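Local structure of putative phenazine biosynthesis PhzC/PhzF protein (Clostridium difficile, 4DUN) at residues A[58-63]-A[96-101]; A[109-114]-A[248-253]; A[119-124]-A[140-145]; A[200-205]-A[225-230]. The protein is of unconfirmed function but probably acts as an isomerase. One frame throughout, in Å; residues are numbered along the deposited sequence.

Contact 1. Residues A[58-63]-A[96-101]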
loop_
_atom_site.group_PDB
_atom_site.type_symbol
_atom_site.label_atom_id
_atom_site.label_comp_id
_atom_site.label_asym_id
_atom_site.label_seq_id
_atom_site.Cartn_x
_atom_site.Cartn_y
_atom_site.Cartn_z
ATOM N N TYR A 58 -24.689 13.327 3.394
ATOM C CA TYR A 58 -23.407 12.763 2.969
ATOM C C TYR A 58 -23.569 11.306 2.611
ATOM O O TYR A 58 -24.009 10.524 3.455
ATOM C CB TYR A 58 -22.289 12.850 4.040
ATOM C CG TYR A 58 -21.933 14.236 4.506
ATOM C CD1 TYR A 58 -21.312 15.143 3.651
ATOM C CD2 TYR A 58 -22.148 14.623 5.825
ATOM C CE1 TYR A 58 -20.990 16.433 4.078
ATOM C CE2 TYR A 58 -21.796 15.893 6.274
ATOM C CZ TYR A 58 -21.224 16.798 5.396
ATOM O OH TYR A 58 -20.921 18.062 5.840
ATOM N N GLU A 59 -23.200 10.933 1.378
ATOM C CA GLU A 59 -23.145 9.528 0.984
ATOM C C GLU A 59 -21.739 9.083 1.214
ATOM O O GLU A 59 -20.814 9.810 0.839
ATOM C CB GLU A 59 -23.525 9.322 -0.487
ATOM C CG GLU A 59 -25.015 9.356 -0.736
ATOM C CD GLU A 59 -25.342 9.054 -2.184
ATOM O OE1 GLU A 59 -24.616 8.246 -2.815
ATOM O OE2 GLU A 59 -26.313 9.652 -2.693
ATOM N N LEU A 60 -21.558 7.929 1.834
ATOM C CA LEU A 60 -20.216 7.428 2.165
ATOM C C LEU A 60 -20.043 6.016 1.638
ATOM O O LEU A 60 -20.864 5.149 1.935
ATOM C CB LEU A 60 -19.984 7.480 3.698
ATOM C CG LEU A 60 -18.714 6.787 4.290
ATOM C CD1 LEU A 60 -17.413 7.444 3.777
ATOM C CD2 LEU A 60 -18.754 6.757 5.839
ATOM N N ARG A 61 -18.998 5.835 0.830
ATOM C CA ARG A 61 -18.535 4.527 0.384
ATOM C C ARG A 61 -17.061 4.274 0.753
ATOM O O ARG A 61 -16.331 5.171 0.922
ATOM C CB ARG A 61 -18.726 4.324 -1.124
ATOM C CG ARG A 61 -20.143 4.490 -1.630
ATOM C CD ARG A 61 -20.216 4.413 -3.164
ATOM N NE ARG A 61 -21.534 4.655 -3.738
ATOM C CZ ARG A 61 -22.327 3.691 -4.183
ATOM N NH1 ARG A 61 -21.953 2.450 -4.111
ATOM N NH2 ARG A 61 -23.491 3.960 -4.711
ATOM N N TRP A 62 -16.710 3.022 0.872
ATOM C CA TRP A 62 -15.355 2.626 1.159
ATOM C C TRP A 62 -14.890 1.574 0.175
ATOM O O TRP A 62 -15.600 0.669 -0.143
ATOM C CB TRP A 62 -15.192 2.054 2.565
ATOM C CG TRP A 62 -15.980 2.675 3.659
ATOM C CD1 TRP A 62 -15.564 3.628 4.517
ATOM C CD2 TRP A 62 -17.300 2.352 4.041
ATOM N NE1 TRP A 62 -16.515 3.916 5.400
ATOM C CE2 TRP A 62 -17.619 3.169 5.123
ATOM C CE3 TRP A 62 -18.249 1.463 3.566
ATOM C CZ2 TRP A 62 -18.818 3.111 5.746
ATOM C CZ3 TRP A 62 -19.440 1.430 4.171
ATOM C CH2 TRP A 62 -19.724 2.244 5.246
ATOM N N PHE A 63 -13.643 1.715 -0.234
ATOM C CA PHE A 63 -13.010 0.782 -1.149
ATOM C C PHE A 63 -11.664 0.366 -0.618
ATOM O O PHE A 63 -10.865 1.225 -0.228
ATOM C CB PHE A 63 -12.813 1.452 -2.517
ATOM C CG PHE A 63 -14.059 1.631 -3.330
ATOM C CD1 PHE A 63 -14.965 2.653 -3.032
ATOM C CD2 PHE A 63 -14.308 0.826 -4.436
ATOM C CE1 PHE A 63 -16.112 2.837 -3.813
ATOM C CE2 PHE A 63 -15.453 1.023 -5.220
ATOM C CZ PHE A 63 -16.349 2.023 -4.892
ATOM N N PHE A 96 -23.968 9.723 7.933
ATOM C CA PHE A 96 -23.547 9.164 6.644
ATOM C C PHE A 96 -24.545 8.146 6.140
ATOM O O PHE A 96 -24.972 7.288 6.908
ATOM C CB PHE A 96 -22.191 8.463 6.767
ATOM C CG PHE A 96 -21.007 9.330 7.105
ATOM C CD1 PHE A 96 -20.488 10.219 6.167
ATOM C CD2 PHE A 96 -20.340 9.180 8.318
ATOM C CE1 PHE A 96 -19.350 10.981 6.455
ATOM C CE2 PHE A 96 -19.175 9.913 8.589
ATOM C CZ PHE A 96 -18.693 10.814 7.657
ATOM N N PHE A 97 -24.867 8.198 4.838
ATOM C CA PHE A 97 -25.715 7.203 4.205
ATOM C C PHE A 97 -24.815 6.260 3.429
ATOM O O PHE A 97 -24.043 6.693 2.573
ATOM C CB PHE A 97 -26.800 7.850 3.346
ATOM C CG PHE A 97 -27.835 8.513 4.226
ATOM C CD1 PHE A 97 -27.755 9.868 4.520
ATOM C CD2 PHE A 97 -28.833 7.760 4.839
ATOM C CE1 PHE A 97 -28.681 10.469 5.387
ATOM C CE2 PHE A 97 -29.769 8.365 5.685
ATOM C CZ PHE A 97 -29.686 9.714 5.951
ATOM N N THR A 98 -24.861 4.962 3.791
ATOM C CA THR A 98 -23.968 3.934 3.253
ATOM C C THR A 98 -24.721 2.698 2.739
ATOM O O THR A 98 -25.933 2.587 2.924
ATOM C CB THR A 98 -22.988 3.463 4.361
ATOM O OG1 THR A 98 -23.658 2.532 5.231
ATOM C CG2 THR A 98 -22.362 4.640 5.165
ATOM N N GLN A 99 -23.959 1.714 2.228
ATOM C CA GLN A 99 -24.471 0.406 1.763
ATOM C C GLN A 99 -25.190 -0.329 2.893
ATOM O O GLN A 99 -26.053 -1.156 2.619
ATOM C CB GLN A 99 -23.308 -0.479 1.282
ATOM C CG GLN A 99 -22.635 -0.006 -0.002
ATOM C CD GLN A 99 -23.384 -0.396 -1.245
ATOM O OE1 GLN A 99 -24.516 -0.896 -1.205
ATOM N NE2 GLN A 99 -22.756 -0.177 -2.384
ATOM N N SER A 100 -24.776 -0.069 4.152
ATOM C CA SER A 100 -25.335 -0.725 5.350
ATOM C C SER A 100 -26.269 0.187 6.162
ATOM O O SER A 100 -26.538 -0.084 7.331
ATOM C CB SER A 100 -24.206 -1.237 6.245
ATOM O OG SER A 100 -23.546 -2.278 5.550
ATOM N N GLY A 101 -26.796 1.222 5.532
ATOM C CA GLY A 101 -27.732 2.118 6.194
ATOM C C GLY A 101 -27.081 3.363 6.746
ATOM O O GLY A 101 -25.944 3.695 6.395
HETATM O O HOH W 1 -21.430 2.599 1.407
HETATM O O HOH W 2 -21.962 -0.485 -5.096
#
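Strands 58-63 and 96-98 run parallel, their short axes 49° apart, and two nearly straight backbone hydrogen bonds join them around the pair Glu59 and Phe97. Phe97 N gives to Tyr58 O at 2.8 Å, almost along the C=O axis, and Leu60 N gives to Phe97 O at 2.9 Å from above the carbonyl plane. Beyond, a water spans the gap, donating to Leu60 O and accepting from Gln99 N. The second strand turns away there in a type I turn from Thr98 to Gly101. Threonine suits the start of this turn: OG1 accepts from Ser100 N, making an ST turn, and donates to a lone pair of Gly101 O at 2.8 Å.

On the buried side Leu60, with CG anti to the backbone N (chi1 170°), sends CD2 over one face of the Phe96 ring in a CH-pi contact, 3.8 Å from the centroid. The far corner of the Trp62 indole, CH2, meets Thr98 CG2 at 3.6 Å, so a branched, partly apolar residue fits beside the large ring. The Trp62 side chain lies about 5 Å from that of Glu47, the predicted active-site residue. At the polar end Arg61 NH1 and Gln99 NE2, both donors, lie 3.2 Å apart with their planes nearly perpendicular; Glu68 OE2 reconciles them by accepting from both.

In this lobe of the PhzF fold, helix 73-87 packs over the side of Leu60 and Phe96 through Thr76 and Ala79, strand 47-54 pairs with the other edge of 58-63, and Phe96 continues the sheet to Leu103.

Contact 2. Residues A[109-114]-A[248-253]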
loop_
_atom_site.group_PDB
_atom_site.type_symbol
_atom_site.label_atom_id
_atom_site.label_comp_id
_atom_site.label_asym_id
_atom_site.label_seq_id
_atom_site.Cartn_x
_atom_site.Cartn_y
_atom_site.Cartn_z
ATOM N N GLY A 109 -15.358 16.950 21.827
ATOM C CA GLY A 109 -14.031 17.549 21.947
ATOM C C GLY A 109 -13.286 17.156 20.683
ATOM O O GLY A 109 -13.705 17.530 19.589
ATOM N N ASN A 110 -12.247 16.324 20.809
ATOM C CA ASN A 110 -11.520 15.778 19.651
ATOM C C ASN A 110 -11.678 14.254 19.582
ATOM O O ASN A 110 -10.957 13.567 18.830
ATOM C CB ASN A 110 -10.047 16.223 19.669
ATOM C CG ASN A 110 -9.909 17.666 19.273
ATOM O OD1 ASN A 110 -10.622 18.156 18.399
ATOM N ND2 ASN A 110 -9.004 18.393 19.912
ATOM N N LEU A 111 -12.668 13.735 20.294
ATOM C CA LEU A 111 -12.974 12.310 20.273
ATOM C C LEU A 111 -14.156 12.072 19.343
ATOM O O LEU A 111 -15.104 12.835 19.348
ATOM C CB LEU A 111 -13.346 11.803 21.662
ATOM C CG LEU A 111 -12.220 11.479 22.634
ATOM C CD1 LEU A 111 -12.746 11.380 24.053
ATOM C CD2 LEU A 111 -11.496 10.211 22.227
ATOM N N TYR A 112 -14.101 11.009 18.552
ATOM C CA TYR A 112 -15.197 10.688 17.646
ATOM C C TYR A 112 -15.901 9.452 18.172
ATOM O O TYR A 112 -15.286 8.420 18.357
ATOM C CB TYR A 112 -14.686 10.535 16.215
ATOM C CG TYR A 112 -14.226 11.868 15.694
ATOM C CD1 TYR A 112 -15.085 12.688 14.984
ATOM C CD2 TYR A 112 -12.955 12.336 15.974
ATOM C CE1 TYR A 112 -14.678 13.918 14.544
ATOM C CE2 TYR A 112 -12.542 13.561 15.536
ATOM C CZ TYR A 112 -13.407 14.352 14.822
ATOM O OH TYR A 112 -13.002 15.581 14.382
ATOM N N GLU A 113 -17.197 9.590 18.421
ATOM C CA GLU A 113 -18.008 8.539 19.020
ATOM C C GLU A 113 -18.931 7.776 18.082
ATOM O O GLU A 113 -19.637 8.366 17.274
ATOM C CB GLU A 113 -18.865 9.133 20.145
ATOM C CG GLU A 113 -18.106 9.998 21.133
ATOM C CD GLU A 113 -19.001 10.598 22.201
ATOM O OE1 GLU A 113 -20.192 10.829 21.922
ATOM O OE2 GLU A 113 -18.507 10.843 23.314
ATOM N N MET A 114 -18.916 6.455 18.216
ATOM C CA MET A 114 -19.786 5.598 17.403
ATOM C C MET A 114 -20.501 4.612 18.321
ATOM O O MET A 114 -19.875 3.980 19.178
ATOM C CB MET A 114 -18.982 4.868 16.307
ATOM C CG MET A 114 -18.163 5.815 15.437
ATOM S SD MET A 114 -17.142 5.038 14.141
ATOM C CE MET A 114 -15.966 4.138 15.109
ATOM N N SER A 248 -15.061 5.047 21.007
ATOM C CA SER A 248 -14.555 6.365 20.635
ATOM C C SER A 248 -13.077 6.336 20.368
ATOM O O SER A 248 -12.338 5.563 20.994
ATOM C CB SER A 248 -14.841 7.400 21.727
ATOM O OG SER A 248 -16.195 7.402 22.144
ATOM N N GLY A 249 -12.643 7.231 19.494
ATOM C CA GLY A 249 -11.231 7.375 19.195
ATOM C C GLY A 249 -10.860 8.746 18.685
ATOM O O GLY A 249 -11.721 9.513 18.226
ATOM N N GLU A 250 -9.566 9.045 18.777
ATOM C CA GLU A 250 -8.973 10.264 18.260
ATOM C C GLU A 250 -8.557 9.990 16.817
ATOM O O GLU A 250 -8.480 8.826 16.407
ATOM C CB GLU A 250 -7.740 10.659 19.101
ATOM C CG GLU A 250 -8.019 10.975 20.562
ATOM C CD GLU A 250 -6.754 11.199 21.371
ATOM O OE1 GLU A 250 -5.788 11.796 20.836
ATOM O OE2 GLU A 250 -6.721 10.756 22.541
ATOM N N ALA A 251 -8.307 11.036 16.051
ATOM C CA ALA A 251 -7.760 10.903 14.692
ATOM C C ALA A 251 -6.674 11.949 14.494
ATOM O O ALA A 251 -6.689 12.997 15.162
ATOM C CB ALA A 251 -8.843 11.034 13.631
ATOM N N VAL A 252 -5.715 11.651 13.607
ATOM C CA VAL A 252 -4.587 12.542 13.292
ATOM C C VAL A 252 -4.484 12.705 11.765
ATOM O O VAL A 252 -4.564 11.713 11.040
ATOM C CB VAL A 252 -3.226 12.026 13.861
ATOM C CG1 VAL A 252 -2.109 13.047 13.620
ATOM C CG2 VAL A 252 -3.306 11.682 15.339
ATOM N N LEU A 253 -4.234 13.932 11.290
ATOM C CA LEU A 253 -4.042 14.197 9.851
ATOM C C LEU A 253 -2.590 13.961 9.480
ATOM O O LEU A 253 -1.699 14.559 10.081
ATOM C CB LEU A 253 -4.449 15.648 9.501
ATOM C CG LEU A 253 -4.271 16.072 8.031
ATOM C CD1 LEU A 253 -5.207 15.300 7.121
ATOM C CD2 LEU A 253 -4.451 17.563 7.870
HETATM O O HOH W 3 -9.072 13.705 17.180
HETATM O O HOH W 4 -16.265 10.058 24.025
#
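The strand that follows the tight turn after 101-108 pairs here with the long, interrupted strand 244-259, in the lobe that holds both chain ends. The two run antiparallel. Tyr112 and Gly249 form a hydrogen-bonded pair: Tyr112 N gives to Gly249 O at 2.8 Å from above the carbonyl plane, whereas Gly249 N reaches a lone pair of Tyr112 O at 3.1 Å. The edge of the Tyr112 ring lies beside the same Gly249 O, with CD2 3.8 Å away.

Glu113 and Ser248 are the next, non-hydrogen-bonded pair, on the other face. Serine is small enough for Glu113 CG to settle 3.4 Å from Ser248 OG, and the extended glutamate chain carries its carboxylate onward to Asn108 ND2. A water bridges the pair, donating to Glu113 OE2 at 2.5 Å and bonding Ser248 OG at 3.3 Å.

PhzF proteins belong to the diaminopimelate epimerase-like fold, in which two lobes face each other, and strand 244-259 also pairs with 4-11 and 233-239. Beyond Gly249 direct bonding gives way to water, which donates to Asn110 O and accepts from Ala251 N at 3.0 Å. Leu111 CD2 rests 3.9 Å from Glu250 CG, the aliphatic part of that glutamate.

Contact 3. Residues A[119-124]-A[140-145]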
loop_
_atom_site.group_PDB
_atom_site.type_symbol
_atom_site.label_atom_id
_atom_site.label_comp_id
_atom_site.label_asym_id
_atom_site.label_seq_id
_atom_site.Cartn_x
_atom_site.Cartn_y
_atom_site.Cartn_z
ATOM N N ILE A 119 -22.852 -7.024 22.085
ATOM C CA ILE A 119 -22.985 -8.435 21.693
ATOM C C ILE A 119 -22.156 -9.310 22.645
ATOM O O ILE A 119 -21.004 -9.622 22.339
ATOM C CB ILE A 119 -22.597 -8.677 20.196
ATOM C CG1 ILE A 119 -23.317 -7.719 19.213
ATOM C CG2 ILE A 119 -22.819 -10.148 19.783
ATOM C CD1 ILE A 119 -22.666 -7.621 17.806
ATOM N N MET A 120 -22.748 -9.733 23.778
ATOM C CA MET A 120 -22.031 -10.610 24.711
ATOM C C MET A 120 -21.737 -11.948 24.009
ATOM O O MET A 120 -22.689 -12.596 23.542
ATOM C CB MET A 120 -22.840 -10.829 26.012
ATOM C CG MET A 120 -22.130 -11.733 27.035
ATOM S SD MET A 120 -20.580 -10.992 27.657
ATOM C CE MET A 120 -20.005 -12.278 28.664
ATOM N N PRO A 121 -20.442 -12.340 23.852
ATOM C CA PRO A 121 -20.152 -13.599 23.154
ATOM C C PRO A 121 -20.454 -14.783 24.050
ATOM O O PRO A 121 -20.602 -14.609 25.262
ATOM C CB PRO A 121 -18.657 -13.500 22.846
ATOM C CG PRO A 121 -18.097 -12.678 23.986
ATOM C CD PRO A 121 -19.189 -11.676 24.310
ATOM N N ILE A 122 -20.532 -15.971 23.454
ATOM C CA ILE A 122 -20.856 -17.199 24.166
ATOM C C ILE A 122 -19.609 -18.066 24.282
ATOM O O ILE A 122 -18.914 -18.279 23.274
ATOM C CB ILE A 122 -22.019 -17.956 23.453
ATOM C CG1 ILE A 122 -23.349 -17.155 23.578
ATOM C CG2 ILE A 122 -22.166 -19.403 24.005
ATOM C CD1 ILE A 122 -24.554 -17.798 22.934
ATOM N N GLU A 123 -19.366 -18.616 25.497
ATOM C CA GLU A 123 -18.253 -19.528 25.753
ATOM C C GLU A 123 -18.444 -20.828 24.981
ATOM O O GLU A 123 -19.534 -21.393 24.998
ATOM C CB GLU A 123 -18.116 -19.817 27.258
ATOM C CG GLU A 123 -16.843 -20.557 27.643
ATOM C CD GLU A 123 -16.587 -20.697 29.130
ATOM O OE1 GLU A 123 -17.532 -20.512 29.933
ATOM O OE2 GLU A 123 -15.435 -21.022 29.492
ATOM N N ILE A 124 -17.395 -21.298 24.295
ATOM C CA ILE A 124 -17.483 -22.554 23.539
ATOM C C ILE A 124 -16.285 -23.446 23.880
ATOM O O ILE A 124 -15.324 -22.996 24.509
ATOM C CB ILE A 124 -17.593 -22.343 21.996
ATOM C CG1 ILE A 124 -16.350 -21.588 21.418
ATOM C CG2 ILE A 124 -18.926 -21.682 21.596
ATOM C CD1 ILE A 124 -16.091 -21.753 19.899
ATOM N N ASP A 140 -9.661 -19.362 28.088
ATOM C CA ASP A 140 -11.060 -19.555 27.688
ATOM C C ASP A 140 -11.236 -19.211 26.207
ATOM O O ASP A 140 -10.418 -18.493 25.621
ATOM C CB ASP A 140 -11.997 -18.671 28.548
ATOM C CG ASP A 140 -12.154 -19.112 29.997
ATOM O OD1 ASP A 140 -12.763 -20.181 30.231
ATOM O OD2 ASP A 140 -11.697 -18.371 30.898
ATOM N N VAL A 141 -12.316 -19.721 25.606
ATOM C CA VAL A 141 -12.655 -19.489 24.196
ATOM C C VAL A 141 -14.109 -19.001 24.127
ATOM O O VAL A 141 -14.985 -19.637 24.711
ATOM C CB VAL A 141 -12.429 -20.761 23.318
ATOM C CG1 VAL A 141 -12.790 -20.491 21.863
ATOM C CG2 VAL A 141 -10.989 -21.268 23.415
ATOM N N TYR A 142 -14.356 -17.874 23.430
ATOM C CA TYR A 142 -15.697 -17.301 23.251
ATOM C C TYR A 142 -15.993 -17.157 21.764
ATOM O O TYR A 142 -15.072 -17.113 20.934
ATOM C CB TYR A 142 -15.859 -15.960 23.990
ATOM C CG TYR A 142 -15.962 -16.139 25.487
ATOM C CD1 TYR A 142 -14.825 -16.377 26.264
ATOM C CD2 TYR A 142 -17.194 -16.073 26.133
ATOM C CE1 TYR A 142 -14.922 -16.591 27.639
ATOM C CE2 TYR A 142 -17.299 -16.260 27.510
ATOM C CZ TYR A 142 -16.161 -16.521 28.258
ATOM O OH TYR A 142 -16.261 -16.697 29.617
ATOM N N SER A 143 -17.281 -17.134 21.419
ATOM C CA SER A 143 -17.668 -17.128 20.019
ATOM C C SER A 143 -18.718 -16.096 19.703
ATOM O O SER A 143 -19.660 -15.896 20.470
ATOM C CB SER A 143 -18.186 -18.517 19.633
ATOM O OG SER A 143 -18.598 -18.622 18.278
ATOM N N SER A 144 -18.557 -15.437 18.544
ATOM C CA SER A 144 -19.479 -14.449 17.959
ATOM C C SER A 144 -19.184 -14.426 16.456
ATOM O O SER A 144 -18.895 -15.489 15.903
ATOM C CB SER A 144 -19.315 -13.081 18.621
ATOM O OG SER A 144 -20.242 -12.125 18.121
ATOM N N ARG A 145 -19.222 -13.253 15.792
ATOM C CA ARG A 145 -18.862 -13.131 14.364
ATOM C C ARG A 145 -17.389 -13.604 14.232
ATOM O O ARG A 145 -17.030 -14.347 13.315
ATOM C CB ARG A 145 -19.023 -11.676 13.903
ATOM C CG ARG A 145 -18.602 -11.438 12.452
ATOM C CD ARG A 145 -18.348 -9.974 12.165
ATOM N NE ARG A 145 -17.171 -9.466 12.877
ATOM C CZ ARG A 145 -16.822 -8.185 12.916
ATOM N NH1 ARG A 145 -15.750 -7.805 13.599
ATOM N NH2 ARG A 145 -17.531 -7.277 12.259
HETATM O O HOH W 5 -13.768 -21.851 26.862
#
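One face of the Tyr142 ring is overlain by Glu123, whose CB makes a CH-pi contact 4.1 Å from the centroid; Pro121 O approaches the ring edge. The extended chain of Glu123 (CG anti to the backbone N, chi1 -170°) carries its carboxylate along the ring, and the last torsion turns it nearly parallel, 9° off. The two residues form the non-hydrogen-bonded pair of a short antiparallel strand pair, 122-123 with 140-143, whose connection carries helix 128-133. It belongs to the lobe of the two-lobed PhzF fold that holds helix 207-218, whose Tyr213 ring also meets Tyr142.

Ile122 and Ser143 are the hydrogen-bonded pair: Ile122 N uses a lone pair of Ser143 O at 3.1 Å, while Ser143 N comes to Ile122 O at 2.7 Å, bent and from above the carbonyl plane. Ile124 N adds a straighter bond to Val141 O at 3.0 Å. Beside it the branched side chains cross and touch, Ile124 CG1 on Val141 CG1 at 3.8 Å. Proline suits position 121, packing CB on Tyr142 CB. Two like charges crowd the outer end, probably disfavouring ionisation of both: Glu123 OE2 lies 2.9 Å from Asp140 OD1, without a hydrogen bond.

Contact 4. Residues A[200-205]-A[225-230]. With SO4 (sulfate ion), chain B.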
loop_
_atom_site.group_PDB
_atom_site.type_symbol
_atom_site.label_atom_id
_atom_site.label_comp_id
_atom_site.label_asym_id
_atom_site.label_seq_id
_atom_site.Cartn_x
_atom_site.Cartn_y
_atom_site.Cartn_z
ATOM N N ASP A 200 -5.147 -6.523 11.745
ATOM C CA ASP A 200 -5.857 -5.247 11.666
ATOM C C ASP A 200 -5.256 -4.252 12.685
ATOM O O ASP A 200 -5.136 -4.597 13.856
ATOM C CB ASP A 200 -7.334 -5.498 11.976
ATOM C CG ASP A 200 -8.304 -4.463 11.458
ATOM O OD1 ASP A 200 -7.905 -3.639 10.576
ATOM O OD2 ASP A 200 -9.468 -4.506 11.873
ATOM N N PRO A 201 -4.828 -3.043 12.256
ATOM C CA PRO A 201 -4.233 -2.085 13.211
ATOM C C PRO A 201 -5.167 -1.747 14.387
ATOM O O PRO A 201 -4.732 -1.795 15.536
ATOM C CB PRO A 201 -3.944 -0.857 12.339
ATOM C CG PRO A 201 -3.718 -1.455 10.957
ATOM C CD PRO A 201 -4.806 -2.502 10.882
ATOM N N VAL A 202 -6.428 -1.389 14.107
ATOM C CA VAL A 202 -7.436 -1.056 15.130
ATOM C C VAL A 202 -8.788 -1.519 14.613
ATOM O O VAL A 202 -9.143 -1.212 13.471
ATOM C CB VAL A 202 -7.515 0.443 15.572
ATOM C CG1 VAL A 202 -8.237 0.562 16.917
ATOM C CG2 VAL A 202 -6.140 1.094 15.667
ATOM N N THR A 203 -9.535 -2.243 15.447
ATOM C CA THR A 203 -10.837 -2.779 15.060
ATOM C C THR A 203 -11.926 -2.269 16.001
ATOM O O THR A 203 -11.915 -2.590 17.186
ATOM C CB THR A 203 -10.785 -4.329 15.090
ATOM O OG1 THR A 203 -9.572 -4.800 14.493
ATOM C CG2 THR A 203 -12.023 -4.984 14.418
ATOM N N GLY A 204 -12.864 -1.497 15.472
ATOM C CA GLY A 204 -13.963 -1.022 16.305
ATOM C C GLY A 204 -14.978 -2.104 16.643
ATOM O O GLY A 204 -15.367 -2.247 17.802
ATOM N N SER A 205 -15.396 -2.895 15.648
ATOM C CA SER A 205 -16.499 -3.874 15.794
ATOM C C SER A 205 -16.199 -5.052 16.744
ATOM O O SER A 205 -17.140 -5.587 17.334
ATOM C CB SER A 205 -16.958 -4.403 14.441
ATOM O OG SER A 205 -15.908 -5.014 13.713
ATOM N N ALA A 225 -9.318 0.579 26.260
ATOM C CA ALA A 225 -8.756 -0.612 25.626
ATOM C C ALA A 225 -7.633 -0.218 24.696
ATOM O O ALA A 225 -7.639 0.878 24.128
ATOM C CB ALA A 225 -9.839 -1.347 24.843
ATOM N N ALA A 226 -6.686 -1.114 24.521
ATOM C CA ALA A 226 -5.610 -0.909 23.556
ATOM C C ALA A 226 -5.649 -2.052 22.573
ATOM O O ALA A 226 -5.999 -3.179 22.936
ATOM C CB ALA A 226 -4.244 -0.844 24.256
ATOM N N GLN A 227 -5.352 -1.758 21.323
ATOM C CA GLN A 227 -5.197 -2.775 20.292
ATOM C C GLN A 227 -3.706 -2.809 20.041
ATOM O O GLN A 227 -3.141 -1.800 19.611
ATOM C CB GLN A 227 -6.036 -2.494 19.030
ATOM C CG GLN A 227 -6.008 -3.721 18.109
ATOM C CD GLN A 227 -7.242 -3.881 17.271
ATOM O OE1 GLN A 227 -8.365 -3.555 17.691
ATOM N NE2 GLN A 227 -7.064 -4.410 16.064
ATOM N N LEU A 228 -3.055 -3.922 20.417
ATOM C CA LEU A 228 -1.602 -4.029 20.423
ATOM C C LEU A 228 -1.017 -4.510 19.090
ATOM O O LEU A 228 -0.178 -5.416 19.037
ATOM C CB LEU A 228 -1.159 -4.919 21.611
ATOM C CG LEU A 228 -1.543 -4.395 23.008
ATOM C CD1 LEU A 228 -1.044 -5.350 24.089
ATOM C CD2 LEU A 228 -1.011 -2.943 23.264
ATOM N N SER A 229 -1.428 -3.844 18.006
ATOM C CA SER A 229 -0.865 -4.047 16.674
ATOM C C SER A 229 0.461 -3.276 16.625
ATOM O O SER A 229 0.725 -2.488 17.542
ATOM C CB SER A 229 -1.838 -3.517 15.616
ATOM O OG SER A 229 -2.122 -2.151 15.893
ATOM N N ASN A 230 1.243 -3.444 15.553
ATOM C CA ASN A 230 2.507 -2.729 15.323
ATOM C C ASN A 230 2.275 -1.212 15.460
ATOM O O ASN A 230 2.972 -0.547 16.221
ATOM C CB ASN A 230 3.041 -3.076 13.915
ATOM C CG ASN A 230 4.377 -2.465 13.561
ATOM O OD1 ASN A 230 5.243 -2.230 14.418
ATOM N ND2 ASN A 230 4.576 -2.207 12.276
HETATM S S SO4 B . -14.821 -1.571 12.520
HETATM O O1 SO4 B . -15.030 -1.671 11.084
HETATM O O2 SO4 B . -16.036 -1.091 13.215
HETATM O O3 SO4 B . -14.490 -2.882 12.986
HETATM O O4 SO4 B . -13.751 -0.620 12.774
#
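Hydrogen bonds to one side-chain amide dominate this contact. Gln227, with CG anti to the backbone N (chi1 -170°) and its chain extended, reaches across from the end of strand 222-227 and lays its amide along the loop 200-205. NE2 uses both its hydrogens: one goes to Thr203 OG1 at 3.0 Å, nearly straight and in the amide plane, the other to Asp200 O at 2.9 Å, bent and from above that carbonyl's plane. On the other branch OE1 accepts from Thr203 N at 2.9 Å. A glutamine suits the place because it offers donor and acceptor together to a loop that presents both.

Hydroxyl bonds form a second group. Thr203 OG1, having accepted from Gln227, donates to Asp200 OD2 at 2.6 Å, meeting it from above the carboxylate plane. Ser229 OG donates to a lone pair of Pro201 O at 2.7 Å and accepts from Gly232 N. Van der Waals contact is slight: Gln227 CG lies 3.5 Å from Pro201 O.

The third group is anion binding. Gly204 N gives to sulfate O4, and Ser205 gives both N and OG to O3, with OG 2.7 Å away; Gly73 N is a further donor. At Gly204 a CB would crowd the sulfate, so the missing side chain leaves N accessible.

Thr203 OG1 thus holds Asp200 OD2, and Gln227 in turn positions Thr203 and the Asp200 carbonyl. The Asp200 side chain lies about 6 Å from that of Glu47, the predicted active-site residue. The sulfate, probably from the crystallisation liquor, marks donors consistent with a site for an anionic group.

How the contacts relate
Contact 4 is the most buried of the four and the most central, whereas contact 3 lies at the surface and contacts 1 and 2 are partly buried. Contacts 1 and 2 belong to strand pairings of the lobe that holds the chain ends and lean on helix 73-87, but one is parallel and the other antiparallel. Contact 3, also antiparallel, shares the other lobe with contact 4, and both adjoin helix 207-218; the two touch where Arg145 NH1 lies 2.8 Å from Ser205 OG, a probable hydrogen bond. Backbone bonds carry the first three contacts, side-chain amide and hydroxyl groups contact 4. Contacts 1 and 4 both come near the predicted active-site glutamate, through Trp62 and Asp200.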